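Local coordinates for 3-oxo-tetronate kinase (Salmonella typhimurium, PDB 3DQQ), which probably catalyses the ATP-dependent phosphorylation of 3-oxo-tetronate to 3-oxo-tetronate 4-phosphate, as a member of the four-carbon acid sugar kinase family, at residues A297-V302 against S343-R348. Sequence-based numbering, arbitrary orientation.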
ATOM      1  N   ALA A 297       4.645 -30.090  -5.950  1.00 33.14           N
ATOM      2  CA  ALA A 297       3.280 -30.522  -5.682  1.00 32.41           C
ATOM      3  C   ALA A 297       2.364 -29.639  -6.491  1.00 32.29           C
ATOM      4  O   ALA A 297       1.440 -30.144  -7.122  1.00 31.95           O
ATOM      5  CB  ALA A 297       2.954 -30.419  -4.243  1.00 31.05           C
ATOM      6  N   LEU A 298       2.633 -28.323  -6.495  1.00 31.74           N
ATOM      7  CA  LEU A 298       1.741 -27.390  -7.158  1.00 31.81           C
ATOM      8  C   LEU A 298       1.818 -27.558  -8.672  1.00 31.86           C
ATOM      9  O   LEU A 298       0.843 -27.288  -9.356  1.00 31.95           O
ATOM     10  CB  LEU A 298       2.020 -25.922  -6.767  1.00 31.41           C
ATOM     11  CG  LEU A 298       1.625 -25.441  -5.357  1.00 31.15           C
ATOM     12  CD1 LEU A 298       2.127 -24.013  -5.155  1.00 29.80           C
ATOM     13  CD2 LEU A 298       0.123 -25.555  -5.040  1.00 25.80           C
ATOM     14  N   ALA A 299       2.958 -27.989  -9.202  1.00 32.04           N
ATOM     15  CA  ALA A 299       3.082 -28.129 -10.650  1.00 32.68           C
ATOM     16  C   ALA A 299       2.274 -29.363 -11.057  1.00 33.66           C
ATOM     17  O   ALA A 299       1.437 -29.317 -11.977  1.00 34.16           O
ATOM     18  CB  ALA A 299       4.524 -28.228 -11.087  1.00 31.24           C
ATOM     19  N   GLN A 300       2.489 -30.454 -10.326  1.00 34.55           N
ATOM     20  CA  GLN A 300       1.729 -31.679 -10.530  1.00 34.54           C
ATOM     21  C   GLN A 300       0.260 -31.384 -10.388  1.00 33.97           C
ATOM     22  O   GLN A 300      -0.539 -31.902 -11.125  1.00 34.03           O
ATOM     23  CB  GLN A 300       2.177 -32.765  -9.550  1.00 35.38           C
ATOM     24  CG  GLN A 300       3.620 -33.283  -9.809  1.00 38.83           C
ATOM     25  CD  GLN A 300       3.803 -33.853 -11.245  1.00 44.34           C
ATOM     26  OE1 GLN A 300       4.466 -33.249 -12.106  1.00 48.09           O
ATOM     27  NE2 GLN A 300       3.180 -34.996 -11.507  1.00 47.28           N
ATOM     28  N   TRP A 301      -0.100 -30.498  -9.484  1.00 33.90           N
ATOM     29  CA  TRP A 301      -1.497 -30.154  -9.360  1.00 33.90           C
ATOM     30  C   TRP A 301      -2.002 -29.465 -10.628  1.00 34.09           C
ATOM     31  O   TRP A 301      -3.053 -29.836 -11.150  1.00 33.98           O
ATOM     32  CB  TRP A 301      -1.739 -29.259  -8.163  1.00 33.40           C
ATOM     33  CG  TRP A 301      -3.167 -28.878  -8.039  1.00 33.59           C
ATOM     34  CD1 TRP A 301      -4.144 -29.602  -7.474  1.00 33.25           C
ATOM     35  CD2 TRP A 301      -3.786 -27.675  -8.510  1.00 35.16           C
ATOM     36  NE1 TRP A 301      -5.340 -28.948  -7.545  1.00 32.94           N
ATOM     37  CE2 TRP A 301      -5.151 -27.752  -8.170  1.00 34.60           C
ATOM     38  CE3 TRP A 301      -3.319 -26.541  -9.180  1.00 34.07           C
ATOM     39  CZ2 TRP A 301      -6.053 -26.747  -8.470  1.00 33.49           C
ATOM     40  CZ3 TRP A 301      -4.217 -25.540  -9.476  1.00 33.75           C
ATOM     41  CH2 TRP A 301      -5.577 -25.653  -9.120  1.00 34.19           C
ATOM     42  N   VAL A 302      -1.264 -28.467 -11.107  1.00 33.62           N
ATOM     43  CA  VAL A 302      -1.702 -27.736 -12.272  1.00 34.01           C
ATOM     44  C   VAL A 302      -1.817 -28.708 -13.449  1.00 34.59           C
ATOM     45  O   VAL A 302      -2.831 -28.759 -14.138  1.00 34.31           O
ATOM     46  CB  VAL A 302      -0.745 -26.580 -12.657  1.00 33.83           C
ATOM     47  CG1 VAL A 302      -1.149 -26.036 -14.005  1.00 33.93           C
ATOM     48  CG2 VAL A 302      -0.746 -25.462 -11.610  1.00 31.12           C
ATOM     49  N   SER A 343       9.288 -18.858  -8.767  1.00 35.86           N
ATOM     50  CA  SER A 343      10.453 -19.126  -9.577  1.00 35.51           C
ATOM     51  C   SER A 343      10.601 -20.610  -9.913  1.00 35.34           C
ATOM     52  O   SER A 343      10.687 -20.965 -11.084  1.00 35.72           O
ATOM     53  CB  SER A 343      11.686 -18.652  -8.848  1.00 34.98           C
ATOM     54  OG  SER A 343      12.770 -18.900  -9.666  1.00 35.92           O
ATOM     55  N   LEU A 344      10.632 -21.456  -8.884  1.00 34.37           N
ATOM     56  CA  LEU A 344      10.714 -22.882  -9.072  1.00 34.36           C
ATOM     57  C   LEU A 344       9.500 -23.468  -9.816  1.00 34.68           C
ATOM     58  O   LEU A 344       9.609 -24.449 -10.577  1.00 35.09           O
ATOM     59  CB  LEU A 344      10.796 -23.565  -7.728  1.00 33.80           C
ATOM     60  CG  LEU A 344      12.026 -23.290  -6.884  1.00 32.84           C
ATOM     61  CD1 LEU A 344      11.704 -23.545  -5.396  1.00 28.27           C
ATOM     62  CD2 LEU A 344      13.186 -24.144  -7.391  1.00 25.82           C
ATOM     63  N   LEU A 345       8.342 -22.878  -9.570  1.00 34.92           N
ATOM     64  CA  LEU A 345       7.089 -23.409 -10.069  1.00 35.12           C
ATOM     65  C   LEU A 345       7.055 -23.222 -11.591  1.00 36.00           C
ATOM     66  O   LEU A 345       6.694 -24.152 -12.345  1.00 35.94           O
ATOM     67  CB  LEU A 345       5.928 -22.694  -9.380  1.00 34.79           C
ATOM     68  CG  LEU A 345       4.519 -23.040  -9.810  1.00 34.63           C
ATOM     69  CD1 LEU A 345       4.337 -24.529  -9.892  1.00 35.63           C
ATOM     70  CD2 LEU A 345       3.523 -22.419  -8.846  1.00 34.19           C
ATOM     71  N   ALA A 346       7.492 -22.039 -12.037  1.00 35.98           N
ATOM     72  CA  ALA A 346       7.451 -21.690 -13.455  1.00 35.93           C
ATOM     73  C   ALA A 346       8.332 -22.624 -14.230  1.00 35.85           C
ATOM     74  O   ALA A 346       7.917 -23.166 -15.234  1.00 34.92           O
ATOM     75  CB  ALA A 346       7.881 -20.237 -13.681  1.00 35.92           C
ATOM     76  N   ALA A 347       9.554 -22.837 -13.757  1.00 36.81           N
ATOM     77  CA  ALA A 347      10.456 -23.771 -14.470  1.00 37.28           C
ATOM     78  C   ALA A 347       9.782 -25.134 -14.628  1.00 37.58           C
ATOM     79  O   ALA A 347       9.702 -25.664 -15.732  1.00 37.99           O
ATOM     80  CB  ALA A 347      11.808 -23.905 -13.772  1.00 36.51           C
ATOM     81  N   ARG A 348       9.238 -25.672 -13.550  1.00 37.93           N
ATOM     82  CA  ARG A 348       8.619 -27.000 -13.622  1.00 38.81           C
ATOM     83  C   ARG A 348       7.404 -27.078 -14.531  1.00 38.15           C
ATOM     84  O   ARG A 348       7.232 -28.058 -15.243  1.00 38.14           O
ATOM     85  CB  ARG A 348       8.266 -27.505 -12.222  1.00 39.14           C
ATOM     86  CG  ARG A 348       9.520 -27.858 -11.428  1.00 40.56           C
ATOM     87  CD  ARG A 348       9.185 -28.109 -10.004  1.00 43.20           C
ATOM     88  NE  ARG A 348      10.154 -28.984  -9.330  1.00 48.47           N
ATOM     89  CZ  ARG A 348      10.323 -30.294  -9.579  1.00 48.97           C
ATOM     90  NH1 ARG A 348       9.598 -30.941 -10.508  1.00 50.29           N
ATOM     91  NH2 ARG A 348      11.222 -30.976  -8.878  1.00 48.53           N
TER
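Leu345 lays its CD1 methyl against the backbone of helix 288-304 at Ala299, and touches the CB atoms of both Leu298 and Ala299. The contact is a helix-helix packing within the nucleotide-binding C-terminal domain. Helix 336-351 runs in roughly the same direction as helix 288-304, with 42° between the segment axes. The axes come within 9.3 Å of each other. The small side chain of Ala299 is consistent with this spacing, and its CA lies 6.2 Å from the CA of Leu345.

The touching is done by one branch of the leucine. CD1 of Leu345 is 3.8 Å from N of Ala299 and 3.9 Å from CB of the same residue. CD1 of Leu345 also meets CB of Leu298 at 4.1 Å. The first torsion directs the branch across the interface: CG of Leu345 stands opposite its own backbone N, with chi1 at 177°. No hydrogen bond joins the two segments, so the interface between them is held by apolar contacts.

Leu298 and Leu345 also both touch Ile313, which packs both helices against strand 312-314, next to the edge strand 277-279. Leu349, one turn after Leu345, continues the seam against Ala299 and Val302. On its other side, helix 336-351 meets helix 362-371 through Ala346 and Ala347. The side chain of Leu345 is about 9 Å from that of Thr364, a probable ATP-binding residue, so the contact lies near that site.

Arg348 borders the apolar patch. Its chain runs extended from CG to NE, and NH1 makes a weak, long ion pair with Glu296. Its aliphatic root does the packing, with CB of Arg348 4.0 Å from CB of Ala299.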